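Local coordinates for PA0821 (PDB 7DRG), which probably acts as the immunity protein (antitoxin) that neutralises a putative VRR-NUC nuclease effector of the type VI secretion system, at the interface of chains A and B. Numbering follows the deposited sequence. Chains: chain A/B, PA0821.

The interface of chains A and B. Residues chain A 197, 200; chain B 4, 7-8, 11-12, 24-25, 200, 204.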
loop_
_atom_site.group_PDB
_atom_site.type_symbol
_atom_site.label_atom_id
_atom_site.label_comp_id
_atom_site.label_asym_id
_atom_site.label_seq_id
_atom_site.Cartn_x
_atom_site.Cartn_y
_atom_site.Cartn_z
ATOM N N SER A 197 -3.528 1.810 3.303
ATOM C CA SER A 197 -2.200 2.309 2.919
ATOM C C SER A 197 -1.143 1.854 3.928
ATOM O O SER A 197 -0.307 2.642 4.366
ATOM C CB SER A 197 -2.180 3.832 2.754
ATOM O OG SER A 197 -3.265 4.270 1.954
ATOM N N PHE A 200 2.548 2.716 3.445
ATOM C CA PHE A 200 2.896 4.110 3.690
ATOM C C PHE A 200 2.989 4.385 5.181
ATOM O O PHE A 200 3.931 5.041 5.642
ATOM C CB PHE A 200 1.872 5.039 3.045
ATOM C CG PHE A 200 2.154 6.489 3.285
ATOM C CD1 PHE A 200 3.107 7.154 2.531
ATOM C CD2 PHE A 200 1.473 7.188 4.266
ATOM C CE1 PHE A 200 3.374 8.494 2.751
ATOM C CE2 PHE A 200 1.738 8.523 4.493
ATOM C CZ PHE A 200 2.691 9.178 3.734
ATOM N N PRO B 4 3.452 14.029 6.475
ATOM C CA PRO B 4 2.836 12.753 6.063
ATOM C C PRO B 4 1.313 12.774 5.998
ATOM O O PRO B 4 0.732 11.859 5.400
ATOM C CB PRO B 4 3.324 11.760 7.131
ATOM C CG PRO B 4 4.519 12.391 7.737
ATOM C CD PRO B 4 4.225 13.857 7.720
ATOM N N LEU B 7 -0.552 13.253 2.538
ATOM C CA LEU B 7 -0.372 12.057 1.726
ATOM C C LEU B 7 -1.222 10.904 2.241
ATOM O O LEU B 7 -1.772 10.130 1.448
ATOM C CB LEU B 7 1.102 11.665 1.693
ATOM C CG LEU B 7 1.905 12.325 0.580
ATOM C CD1 LEU B 7 3.372 12.247 0.935
ATOM C CD2 LEU B 7 1.631 11.637 -0.753
ATOM N N ALA B 8 -1.337 10.763 3.564
ATOM C CA ALA B 8 -2.210 9.733 4.116
ATOM C C ALA B 8 -3.653 9.959 3.687
ATOM O O ALA B 8 -4.385 9.003 3.404
ATOM C CB ALA B 8 -2.100 9.706 5.640
ATOM N N LEU B 11 -3.896 9.028 -0.127
ATOM C CA LEU B 11 -3.831 7.586 -0.347
ATOM C C LEU B 11 -5.110 6.880 0.087
ATOM O O LEU B 11 -5.490 5.866 -0.511
ATOM C CB LEU B 11 -2.628 7.002 0.393
ATOM C CG LEU B 11 -1.277 7.425 -0.174
ATOM C CD1 LEU B 11 -0.154 7.035 0.773
ATOM C CD2 LEU B 11 -1.069 6.802 -1.542
ATOM N N ALA B 12 -5.787 7.393 1.117
ATOM C CA ALA B 12 -6.990 6.733 1.604
ATOM C C ALA B 12 -8.134 6.788 0.602
ATOM O O ALA B 12 -9.032 5.941 0.666
ATOM C CB ALA B 12 -7.438 7.354 2.928
ATOM N N LEU B 24 10.453 7.911 -0.959
ATOM C CA LEU B 24 9.327 8.205 -0.072
ATOM C C LEU B 24 8.996 7.034 0.845
ATOM O O LEU B 24 8.715 7.230 2.032
ATOM C CB LEU B 24 8.089 8.588 -0.887
ATOM C CG LEU B 24 6.807 8.779 -0.063
ATOM C CD1 LEU B 24 6.873 10.041 0.780
ATOM C CD2 LEU B 24 5.573 8.792 -0.939
ATOM N N LEU B 25 8.995 5.814 0.314
ATOM C CA LEU B 25 8.553 4.642 1.074
ATOM C C LEU B 25 9.696 4.018 1.847
ATOM O O LEU B 25 9.794 2.793 1.988
ATOM C CB LEU B 25 7.889 3.629 0.144
ATOM C CG LEU B 25 6.388 3.764 -0.160
ATOM C CD1 LEU B 25 5.549 3.446 1.070
ATOM C CD2 LEU B 25 6.026 5.143 -0.708
ATOM N N PHE B 200 4.297 -0.567 -3.466
ATOM C CA PHE B 200 3.132 -0.113 -2.713
ATOM C C PHE B 200 1.966 0.186 -3.645
ATOM O O PHE B 200 0.821 -0.195 -3.375
ATOM C CB PHE B 200 3.531 1.118 -1.899
ATOM C CG PHE B 200 2.388 1.847 -1.261
ATOM C CD1 PHE B 200 1.501 1.194 -0.422
ATOM C CD2 PHE B 200 2.236 3.207 -1.461
ATOM C CE1 PHE B 200 0.463 1.884 0.190
ATOM C CE2 PHE B 200 1.204 3.901 -0.859
ATOM C CZ PHE B 200 0.312 3.238 -0.035
ATOM N N ARG B 204 -2.294 -1.775 -4.930
ATOM C CA ARG B 204 -3.532 -1.007 -4.998
ATOM C C ARG B 204 -4.085 -0.850 -6.407
ATOM O O ARG B 204 -5.281 -0.577 -6.560
ATOM C CB ARG B 204 -3.308 0.390 -4.414
ATOM C CG ARG B 204 -2.676 0.379 -3.037
ATOM C CD ARG B 204 -1.840 1.628 -2.819
ATOM N NE ARG B 204 -2.616 2.848 -3.016
ATOM C CZ ARG B 204 -3.262 3.484 -2.042
ATOM N NH1 ARG B 204 -3.231 3.006 -0.803
ATOM N NH2 ARG B 204 -3.939 4.594 -2.303
HETATM O O HOH W 1 -4.181 6.419 3.832
#
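A:Phe200 pushes its ring into a groove of chain B lined by helix 4-13 and the segment carrying B:Leu24 and B:Leu25, in a patch of the contact between two copies of PA0821. The methyl CD1 of B:Leu11 lies over one ring face, 3.8 Å from the centroid and offset toward the rim, a CH-pi contact for which a branched aliphatic tip is well suited. The far end of the ring reaches the first turn of the helix, where CZ meets B:Leu7 CB at 3.6 Å and CE2 comes up to the B:Pro4 carbonyl O. B:Leu7 and B:Leu11 each cross the phenyl side chain at about a right angle. With CG anti to the backbone N (chi1 179°), A:Phe200 extends from the start of helix 198-204 into this groove, while B:Leu25 CD1 packs against its CA at 3.8 Å.

A:Ser197, just before that helix, supplies the polar contact. Its small side chain fits against B:Leu11 and the tip of B:Phe200, whose CZ lies 3.8 Å from the serine CB. The hydroxyl OG accepts a hydrogen bond from B:Arg204 NH1 at 3.0 Å, bent (137° at H) and tilted from the guanidinium plane. A water also joins OG to the carbonyl O of B:Ala8.

The whole interface is not an exact two-fold: B:Phe200 instead lies beside A:Ser197 and the A:Phe200 backbone. Whether the pairing is biological remains uncertain.

Behind this shell, B:Leu11 CD2 sits over one guanidinium face of B:Arg204, and the arginine's own CD lies over a face of the B:Phe200 ring. Arginine suits the place because its two terminal nitrogens can serve both chains. B:Arg204 NH2 donates almost straight, in the guanidinium plane, to a lone pair of B:Leu11 O at 2.7 Å.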